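Local coordinates for periplasmic His/Glu/Gln/Arg/opine family-binding protein (Silicibacter pomeroyi, PDB 3I6V) that binds lysine and probably serves as the periplasmic amino-acid-binding component of an ABC transporter, at residues 16-21 with 150-155; 84-89 with 197-202; 110-115 with 132-137. All coordinates share one frame; numbering follows the deposited sequence.

Contact 1: residues 16-21 with 150-155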
loop_
_atom_site.group_PDB
_atom_site.type_symbol
_atom_site.label_atom_id
_atom_site.label_comp_id
_atom_site.label_asym_id
_atom_site.label_seq_id
_atom_site.Cartn_x
_atom_site.Cartn_y
_atom_site.Cartn_z
ATOM N N PRO A 16 6.685 1.820 -4.341
ATOM C CA PRO A 16 6.375 1.592 -5.758
ATOM C C PRO A 16 5.756 0.195 -5.989
ATOM O O PRO A 16 6.082 -0.775 -5.286
ATOM C CB PRO A 16 7.763 1.729 -6.458
ATOM C CG PRO A 16 8.755 1.398 -5.384
ATOM C CD PRO A 16 8.141 1.912 -4.087
ATOM N N PRO A 17 4.856 0.070 -6.956
ATOM C CA PRO A 17 4.396 1.044 -7.892
ATOM C C PRO A 17 3.148 1.825 -7.412
ATOM O O PRO A 17 2.623 2.635 -8.182
ATOM C CB PRO A 17 4.066 0.178 -9.124
ATOM C CG PRO A 17 3.643 -1.112 -8.566
ATOM C CD PRO A 17 4.268 -1.256 -7.217
ATOM N N TYR A 18 2.679 1.584 -6.178
ATOM C CA TYR A 18 1.532 2.345 -5.652
ATOM C C TYR A 18 1.825 3.847 -5.605
ATOM O O TYR A 18 1.074 4.663 -6.155
ATOM C CB TYR A 18 1.203 1.890 -4.213
ATOM C CG TYR A 18 0.812 0.446 -4.096
ATOM C CD1 TYR A 18 1.783 -0.540 -3.874
ATOM C CD2 TYR A 18 -0.530 0.058 -4.191
ATOM C CE1 TYR A 18 1.426 -1.912 -3.751
ATOM C CE2 TYR A 18 -0.919 -1.316 -4.064
ATOM C CZ TYR A 18 0.064 -2.278 -3.833
ATOM O OH TYR A 18 -0.292 -3.608 -3.700
ATOM N N ASN A 19 2.897 4.196 -4.898
ATOM C CA ASN A 19 3.328 5.577 -4.757
ATOM C C ASN A 19 4.868 5.687 -4.588
ATOM O O ASN A 19 5.522 4.786 -4.036
ATOM C CB ASN A 19 2.603 6.272 -3.593
ATOM C CG ASN A 19 2.897 5.629 -2.248
ATOM O OD1 ASN A 19 3.928 5.932 -1.609
ATOM N ND2 ASN A 19 1.991 4.756 -1.789
ATOM N N PHE A 20 5.441 6.782 -5.084
ATOM C CA PHE A 20 6.899 7.013 -4.939
ATOM C C PHE A 20 7.220 8.467 -5.289
ATOM O O PHE A 20 6.372 9.147 -5.862
ATOM C CB PHE A 20 7.745 5.974 -5.732
ATOM C CG PHE A 20 7.543 6.001 -7.230
ATOM C CD1 PHE A 20 6.544 5.248 -7.826
ATOM C CD2 PHE A 20 8.408 6.736 -8.056
ATOM C CE1 PHE A 20 6.355 5.270 -9.214
ATOM C CE2 PHE A 20 8.253 6.754 -9.443
ATOM C CZ PHE A 20 7.221 6.028 -10.036
ATOM N N ILE A 21 8.402 8.951 -4.901
ATOM C CA ILE A 21 8.849 10.284 -5.304
ATOM C C ILE A 21 9.752 10.076 -6.520
ATOM O O ILE A 21 10.732 9.342 -6.443
ATOM C CB ILE A 21 9.630 11.012 -4.181
ATOM C CG1 ILE A 21 8.841 11.010 -2.865
ATOM C CG2 ILE A 21 10.083 12.458 -4.643
ATOM C CD1 ILE A 21 7.449 11.699 -2.935
ATOM N N PHE A 150 7.887 -10.558 4.661
ATOM C CA PHE A 150 6.465 -10.806 4.375
ATOM C C PHE A 150 5.818 -9.463 4.051
ATOM O O PHE A 150 5.830 -8.556 4.876
ATOM C CB PHE A 150 5.819 -11.454 5.608
ATOM C CG PHE A 150 4.385 -11.897 5.407
ATOM C CD1 PHE A 150 4.067 -12.894 4.475
ATOM C CD2 PHE A 150 3.362 -11.331 6.178
ATOM C CE1 PHE A 150 2.733 -13.316 4.309
ATOM C CE2 PHE A 150 2.035 -11.731 6.041
ATOM C CZ PHE A 150 1.711 -12.731 5.102
ATOM N N ALA A 151 5.263 -9.342 2.850
ATOM C CA ALA A 151 4.795 -8.061 2.347
ATOM C C ALA A 151 3.751 -8.265 1.294
ATOM O O ALA A 151 3.456 -9.388 0.900
ATOM C CB ALA A 151 6.009 -7.247 1.729
ATOM N N ASP A 152 3.216 -7.161 0.802
ATOM C CA ASP A 152 2.206 -7.194 -0.230
ATOM C C ASP A 152 2.797 -7.788 -1.499
ATOM O O ASP A 152 3.934 -7.409 -1.909
ATOM C CB ASP A 152 1.762 -5.776 -0.489
ATOM C CG ASP A 152 0.720 -5.684 -1.525
ATOM O OD1 ASP A 152 -0.469 -5.916 -1.196
ATOM O OD2 ASP A 152 1.095 -5.319 -2.669
ATOM N N ARG A 153 2.049 -8.712 -2.112
ATOM C CA ARG A 153 2.520 -9.434 -3.274
ATOM C C ARG A 153 2.771 -8.473 -4.442
ATOM O O ARG A 153 3.754 -8.638 -5.181
ATOM C CB ARG A 153 1.544 -10.535 -3.716
ATOM C CG ARG A 153 2.117 -11.392 -4.882
ATOM C CD ARG A 153 1.229 -12.598 -5.286
ATOM N NE ARG A 153 1.836 -13.191 -6.466
ATOM C CZ ARG A 153 2.814 -14.092 -6.438
ATOM N NH1 ARG A 153 3.278 -14.578 -5.286
ATOM N NH2 ARG A 153 3.308 -14.537 -7.580
ATOM N N ASP A 154 1.900 -7.489 -4.630
ATOM C CA ASP A 154 2.111 -6.587 -5.741
ATOM C C ASP A 154 3.319 -5.665 -5.586
ATOM O O ASP A 154 3.884 -5.211 -6.597
ATOM C CB ASP A 154 0.841 -5.834 -6.101
ATOM C CG ASP A 154 -0.206 -6.761 -6.719
ATOM O OD1 ASP A 154 0.078 -7.970 -6.875
ATOM O OD2 ASP A 154 -1.301 -6.289 -7.026
ATOM N N TYR A 155 3.718 -5.414 -4.336
ATOM C CA TYR A 155 4.938 -4.683 -4.070
ATOM C C TYR A 155 6.133 -5.603 -4.421
ATOM O O TYR A 155 7.128 -5.170 -5.064
ATOM C CB TYR A 155 4.993 -4.247 -2.599
ATOM C CG TYR A 155 6.342 -3.687 -2.173
ATOM C CD1 TYR A 155 6.816 -2.461 -2.673
ATOM C CD2 TYR A 155 7.142 -4.386 -1.275
ATOM C CE1 TYR A 155 8.072 -1.948 -2.263
ATOM C CE2 TYR A 155 8.364 -3.899 -0.866
ATOM C CZ TYR A 155 8.840 -2.702 -1.371
ATOM O OH TYR A 155 10.085 -2.298 -0.952
HETATM O O HOH W 1 7.831 -2.677 -6.000
#
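Pro16 and Tyr155 bring the two backbones closest, their CA atoms 6.7 Å apart, where the loop leading to strand 19-21 passes the first turn of helix 153-162. The peptide bond before Pro17 is cis, and CD of Pro17 rests near the carbonyl oxygen of Asp154. From the same loop Tyr18 sends its ring across to the helix start. Its CG is anti to its own carbonyl carbon, and the phenol meets the Asp152 carboxylate tip to tip. Tyr18 OH donates to Asp152 OD2 in a hydrogen bond modelled at 2.4 Å, very short, so its exact length is doubtful. OD2 lies in the plane of the phenol ring, at its edge, while the ring and carboxylate planes are turned 68° apart. Asp152 is the N-cap of helix 153-162. Its CG lies anti to the backbone N (chi1 -180°); the same OD2 accepts from Tyr155 N at 3.1 Å, met on its anti side and 16° out of the carboxylate plane. CB of Asp154 stands 3.5 Å from Tyr18 OH, obliquely to the ring. Around Pro16, the carbonyl oxygen lies 3.2 Å from Tyr155 CD1 at the edge of that ring, near its plane. A water donates to Pro16 O and to Tyr155 O, tying the loop backbone to the helix a second time. The Asp152 side chain is about 5 Å from the bound lysine, which places the contact beside the ligand in the cleft of this family 3 solute-binding protein. Since OD2 accepts from both the phenol and the helix N-H, one oxygen joins the 16-21 loop to the start of helix 153-162; the two donors would probably stabilise Asp152 as the carboxylate in its buried setting.

Contact 2: residues 84-89 with 197-202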
loop_
_atom_site.group_PDB
_atom_site.type_symbol
_atom_site.label_atom_id
_atom_site.label_comp_id
_atom_site.label_asym_id
_atom_site.label_seq_id
_atom_site.Cartn_x
_atom_site.Cartn_y
_atom_site.Cartn_z
ATOM N N PHE A 84 -12.711 4.845 6.007
ATOM C CA PHE A 84 -12.217 4.491 4.657
ATOM C C PHE A 84 -13.295 4.702 3.585
ATOM O O PHE A 84 -14.488 4.539 3.868
ATOM C CB PHE A 84 -11.797 3.024 4.620
ATOM C CG PHE A 84 -10.516 2.727 5.355
ATOM C CD1 PHE A 84 -10.555 2.232 6.655
ATOM C CD2 PHE A 84 -9.271 2.899 4.722
ATOM C CE1 PHE A 84 -9.377 1.932 7.353
ATOM C CE2 PHE A 84 -8.073 2.590 5.393
ATOM C CZ PHE A 84 -8.121 2.108 6.707
ATOM N N THR A 85 -12.877 5.059 2.368
ATOM C CA THR A 85 -13.720 4.890 1.173
ATOM C C THR A 85 -13.874 3.404 0.919
ATOM O O THR A 85 -13.232 2.594 1.584
ATOM C CB THR A 85 -13.051 5.530 -0.103
ATOM O OG1 THR A 85 -11.815 4.851 -0.409
ATOM C CG2 THR A 85 -12.791 6.999 0.089
ATOM N N GLN A 86 -14.683 3.036 -0.074
ATOM C CA GLN A 86 -14.646 1.704 -0.635
ATOM C C GLN A 86 -13.230 1.414 -1.166
ATOM O O GLN A 86 -12.446 2.346 -1.390
ATOM C CB GLN A 86 -15.635 1.629 -1.816
ATOM C CG GLN A 86 -15.222 2.565 -2.979
ATOM C CD GLN A 86 -16.299 2.621 -4.040
ATOM O OE1 GLN A 86 -16.572 1.633 -4.731
ATOM N NE2 GLN A 86 -16.933 3.758 -4.144
ATOM N N ASN A 87 -12.911 0.142 -1.399
ATOM C CA ASN A 87 -11.599 -0.157 -1.951
ATOM C C ASN A 87 -11.435 0.391 -3.413
ATOM O O ASN A 87 -12.426 0.618 -4.129
ATOM C CB ASN A 87 -11.182 -1.634 -1.780
ATOM C CG ASN A 87 -12.118 -2.660 -2.485
ATOM O OD1 ASN A 87 -12.680 -2.433 -3.572
ATOM N ND2 ASN A 87 -12.224 -3.824 -1.869
ATOM N N TYR A 88 -10.191 0.682 -3.795
ATOM C CA TYR A 88 -9.929 1.083 -5.166
ATOM C C TYR A 88 -8.960 0.123 -5.859
ATOM O O TYR A 88 -8.726 0.232 -7.068
ATOM C CB TYR A 88 -9.524 2.538 -5.265
ATOM C CG TYR A 88 -8.310 2.902 -4.446
ATOM C CD1 TYR A 88 -8.440 3.598 -3.234
ATOM C CD2 TYR A 88 -7.027 2.549 -4.882
ATOM C CE1 TYR A 88 -7.303 3.942 -2.461
ATOM C CE2 TYR A 88 -5.889 2.880 -4.127
ATOM C CZ TYR A 88 -6.031 3.583 -2.944
ATOM O OH TYR A 88 -4.913 3.879 -2.202
ATOM N N ILE A 89 -8.424 -0.821 -5.095
ATOM C CA ILE A 89 -7.848 -2.035 -5.644
ATOM C C ILE A 89 -8.498 -3.191 -4.872
ATOM O O ILE A 89 -8.679 -3.082 -3.658
ATOM C CB ILE A 89 -6.307 -2.088 -5.478
ATOM C CG1 ILE A 89 -5.649 -0.767 -5.932
ATOM C CG2 ILE A 89 -5.685 -3.340 -6.231
ATOM C CD1 ILE A 89 -4.121 -0.739 -5.692
ATOM N N ALA A 197 -18.095 8.636 -4.490
ATOM C CA ALA A 197 -18.838 8.837 -5.726
ATOM C C ALA A 197 -17.867 8.844 -6.921
ATOM O O ALA A 197 -18.159 8.253 -7.942
ATOM C CB ALA A 197 -19.661 10.137 -5.663
ATOM N N ALA A 198 -16.691 9.458 -6.780
ATOM C CA ALA A 198 -15.691 9.402 -7.871
ATOM C C ALA A 198 -15.151 7.994 -8.146
ATOM O O ALA A 198 -15.036 7.561 -9.314
ATOM C CB ALA A 198 -14.551 10.418 -7.615
ATOM N N ILE A 199 -14.847 7.243 -7.087
ATOM C CA ILE A 199 -14.391 5.872 -7.257
ATOM C C ILE A 199 -15.453 5.004 -7.967
ATOM O O ILE A 199 -15.125 4.237 -8.877
ATOM C CB ILE A 199 -13.975 5.224 -5.902
ATOM C CG1 ILE A 199 -12.747 5.943 -5.323
ATOM C CG2 ILE A 199 -13.684 3.731 -6.087
ATOM C CD1 ILE A 199 -12.485 5.662 -3.832
ATOM N N THR A 200 -16.710 5.099 -7.519
ATOM C CA THR A 200 -17.798 4.328 -8.124
ATOM C C THR A 200 -17.916 4.600 -9.646
ATOM O O THR A 200 -17.991 3.668 -10.429
ATOM C CB THR A 200 -19.127 4.618 -7.406
ATOM O OG1 THR A 200 -19.039 4.101 -6.081
ATOM C CG2 THR A 200 -20.331 3.945 -8.136
ATOM N N SER A 201 -17.893 5.868 -10.027
ATOM C CA SER A 201 -17.882 6.286 -11.450
ATOM C C SER A 201 -16.723 5.661 -12.258
ATOM O O SER A 201 -16.917 5.263 -13.411
ATOM C CB SER A 201 -17.862 7.818 -11.551
ATOM O OG SER A 201 -16.523 8.338 -11.402
ATOM N N MET A 202 -15.536 5.517 -11.658
ATOM C CA MET A 202 -14.404 4.887 -12.375
ATOM C C MET A 202 -14.564 3.368 -12.481
ATOM O O MET A 202 -14.041 2.725 -13.421
ATOM C CB MET A 202 -13.056 5.229 -11.710
ATOM C CG MET A 202 -12.678 6.708 -11.759
ATOM S SD MET A 202 -11.020 7.107 -11.137
ATOM C CE MET A 202 -10.083 6.094 -12.213
HETATM O O HOH W 2 -18.890 1.029 -5.929
#
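Gln86 and Ile199 lead a mixed apolar and polar contact that seats helix 189-204 against the bent course of strand 83-89; the centre of the contact is about 16 Å from the centre of the chain. The two side chains slide past each other in opposite directions, and CG2 of Ile199 lies 3.5 Å from CD of Gln86, over the flat face of the amide. The same Ile199 CG2 is 4.4 Å from CB of Tyr88, and it also approaches the Asn87 carbonyl oxygen. The Ile199 and Thr85 side chains cross at about a right angle, Ile199 CD1 ending 3.6 Å from Thr85 OG1. The chain turns corners at Gln86 and Tyr88, and in this solute-binding fold the strand pairs antiparallel with strand 180-184, where Met182 N meets Thr85 OG1; the helix thus packs beside a two-stranded sheet. Thr85 OG1 itself donates to Gln86 O at 2.8 Å, fastening the first corner.

Gln86 CG sits between its backbone N and carbonyl carbon (chi1 64°), and the chain runs on extended to its amide. There Gln86 NE2 donates to Thr200 OG1 at 2.9 Å, nearly straight at 178° and exactly in the amide plane. A water donates to Gln86 OE1 and also lies 3.1 Å from Thr200 OG1, bridging the same two side chains. Lys203 NZ, one turn further along the helix, hydrogen-bonds to Gln86 OE1 and Asn87 O.

Contact 3: residues 110-115 with 132-137. With LYS (lysine), chain B.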
loop_
_atom_site.group_PDB
_atom_site.type_symbol
_atom_site.label_atom_id
_atom_site.label_comp_id
_atom_site.label_asym_id
_atom_site.label_seq_id
_atom_site.Cartn_x
_atom_site.Cartn_y
_atom_site.Cartn_z
ATOM N N ALA A 110 11.124 -10.138 8.357
ATOM C CA ALA A 110 11.042 -8.688 8.268
ATOM C C ALA A 110 9.641 -8.279 7.772
ATOM O O ALA A 110 9.072 -8.915 6.895
ATOM C CB ALA A 110 12.104 -8.144 7.291
ATOM N N ALA A 111 9.111 -7.208 8.344
ATOM C CA ALA A 111 7.860 -6.617 7.833
ATOM C C ALA A 111 7.910 -5.141 8.142
ATOM O O ALA A 111 8.521 -4.708 9.139
ATOM C CB ALA A 111 6.616 -7.251 8.501
ATOM N N GLN A 112 7.252 -4.358 7.310
ATOM C CA GLN A 112 7.099 -2.941 7.615
ATOM C C GLN A 112 6.257 -2.697 8.862
ATOM O O GLN A 112 5.199 -3.333 9.064
ATOM C CB GLN A 112 6.530 -2.180 6.409
ATOM C CG GLN A 112 6.394 -0.651 6.669
ATOM C CD GLN A 112 6.052 0.140 5.419
ATOM O OE1 GLN A 112 5.475 -0.381 4.486
ATOM N NE2 GLN A 112 6.435 1.403 5.397
ATOM N N THR A 113 6.700 -1.741 9.680
ATOM C CA THR A 113 5.975 -1.346 10.880
ATOM C C THR A 113 4.548 -0.894 10.561
ATOM O O THR A 113 4.309 -0.346 9.500
ATOM C CB THR A 113 6.678 -0.152 11.601
ATOM O OG1 THR A 113 8.054 -0.489 11.817
ATOM C CG2 THR A 113 6.089 0.055 12.923
ATOM N N ALA A 114 3.626 -1.118 11.489
ATOM C CA ALA A 114 2.237 -0.643 11.346
ATOM C C ALA A 114 1.530 -1.153 10.085
ATOM O O ALA A 114 0.803 -0.392 9.446
ATOM C CB ALA A 114 2.161 0.945 11.415
ATOM N N THR A 115 1.750 -2.420 9.724
ATOM C CA THR A 115 1.052 -2.999 8.571
ATOM C C THR A 115 0.313 -4.285 8.973
ATOM O O THR A 115 0.591 -4.882 10.026
ATOM C CB THR A 115 2.021 -3.377 7.413
ATOM O OG1 THR A 115 2.979 -4.312 7.880
ATOM C CG2 THR A 115 2.724 -2.109 6.805
ATOM N N ALA A 132 10.890 0.747 9.232
ATOM C CA ALA A 132 10.113 1.956 8.921
ATOM C C ALA A 132 9.664 2.021 7.470
ATOM O O ALA A 132 8.577 2.544 7.181
ATOM C CB ALA A 132 10.932 3.236 9.307
ATOM N N THR A 133 10.467 1.509 6.534
ATOM C CA THR A 133 10.144 1.706 5.119
ATOM C C THR A 133 10.124 0.376 4.401
ATOM O O THR A 133 10.731 -0.582 4.887
ATOM C CB THR A 133 11.187 2.626 4.400
ATOM O OG1 THR A 133 12.417 1.901 4.276
ATOM C CG2 THR A 133 11.398 3.985 5.152
ATOM N N PRO A 134 9.463 0.298 3.233
ATOM C CA PRO A 134 9.442 -0.972 2.507
ATOM C C PRO A 134 10.857 -1.388 2.020
ATOM O O PRO A 134 11.258 -2.557 2.125
ATOM C CB PRO A 134 8.544 -0.659 1.316
ATOM C CG PRO A 134 7.621 0.484 1.825
ATOM C CD PRO A 134 8.650 1.322 2.553
ATOM N N GLU A 135 11.625 -0.425 1.514
ATOM C CA GLU A 135 12.967 -0.765 1.053
ATOM C C GLU A 135 13.844 -1.366 2.155
ATOM O O GLU A 135 14.652 -2.236 1.872
ATOM C CB GLU A 135 13.662 0.426 0.369
ATOM C CG GLU A 135 15.064 0.034 -0.269
ATOM C CD GLU A 135 15.052 -1.222 -1.218
ATOM O OE1 GLU A 135 14.036 -1.485 -1.952
ATOM O OE2 GLU A 135 16.105 -1.947 -1.230
ATOM N N GLU A 136 13.701 -0.923 3.393
ATOM C CA GLU A 136 14.485 -1.487 4.506
ATOM C C GLU A 136 14.206 -2.984 4.775
ATOM O O GLU A 136 15.106 -3.745 5.171
ATOM C CB GLU A 136 14.287 -0.676 5.792
ATOM C CG GLU A 136 15.075 0.655 5.820
ATOM C CD GLU A 136 14.483 1.700 6.786
ATOM O OE1 GLU A 136 13.561 1.385 7.569
ATOM O OE2 GLU A 136 14.945 2.874 6.752
ATOM N N THR A 137 12.957 -3.400 4.580
ATOM C CA THR A 137 12.615 -4.829 4.684
ATOM C C THR A 137 13.299 -5.650 3.603
ATOM O O THR A 137 13.709 -6.778 3.862
ATOM C CB THR A 137 11.063 -5.095 4.629
ATOM O OG1 THR A 137 10.560 -4.840 3.308
ATOM C CG2 THR A 137 10.331 -4.197 5.635
HETATM N N LYS B . -1.675 -2.962 2.530
HETATM C CA LYS B . -0.821 -3.247 3.731
HETATM C C LYS B . -1.349 -2.533 4.955
HETATM O O LYS B . -2.268 -1.714 4.816
HETATM C CB LYS B . 0.646 -2.827 3.464
HETATM C CG LYS B . 0.872 -1.323 3.311
HETATM C CD LYS B . 2.376 -1.041 2.969
HETATM C CE LYS B . 2.709 0.494 2.877
HETATM N NZ LYS B . 4.181 0.693 2.428
HETATM O OXT LYS B . -0.850 -2.750 6.096
#
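Gln112 carries the contact, running alongside Pro134 with both side chains pointing the same way. With CG anti to the backbone N (chi1 -178°) and the rest of the chain extended, its amide arrives between the helix start and the bound lysine. Gln112 NE2 donates to Ala132 O at 3.0 Å, from above the carbonyl plane, and also to Glu12 of the pocket. Gln112 OE1 accepts from NZ of the lysine at 2.7 Å, and Pro134 CG lies 3.5 Å from that same nitrogen. At the ligand's other end Thr115 sets its CB 3.2 Å from OXT of the lysine; its OG1 hooks back to Gln112 O and caps helix 116-123 at Ala118 N. A leucine in place of Gln112 would probably leave the ligand ammonium without this acceptor and the Ala132 carbonyl without its amide donor.

The other tight patch lies around Thr137. Its CG2 presses against the strand backbone, 3.5 Å from Gln112 N and 3.6 Å from Ala111 C, while its OG1 turns back to Pro134 O, on a lone pair. Its CB faces CB of Ala110. Strand 108-112 runs parallel to strand 127-131, and helix 116-123 connects them, a beta-alpha-beta crossover; helix 134-142 then packs over these strands. Its start is a capping box: Thr133 OG1 accepts from Glu136 N, and Glu136 OE1 accepts from Thr133 N.

Toward the solvent side the contact thins. The CB bonds of Ala132 and Thr133 point away from the strand, both residues are partly exposed, and Thr113 OG1 comes no nearer than 4.0 Å to Ala132 N.

Contacts 1 and 3 are neighbours, their centres 11 Å apart, and both reach the mixed sheet, in which strands 108-112 and 148-152 run parallel side by side; Phe150 N probably bonds to Ala110 O there, and Tyr155 OH packs on Pro134. Contact 2 lies on the opposite side of the chain's centre from contact 3, their centres 26 Å apart. Its centre is 20 Å from that of contact 1, yet the two meet where Ile89 CD1 packs on Tyr18. Along the chain, contact 3 falls wholly between the two halves of contact 1 and of contact 2, whose own segments alternate. Contact 1 probably bridges the two lobes beside the lysine, as the family's two-lobed architecture suggests; contact 3 lines the cleft, and contact 2 lies farther out.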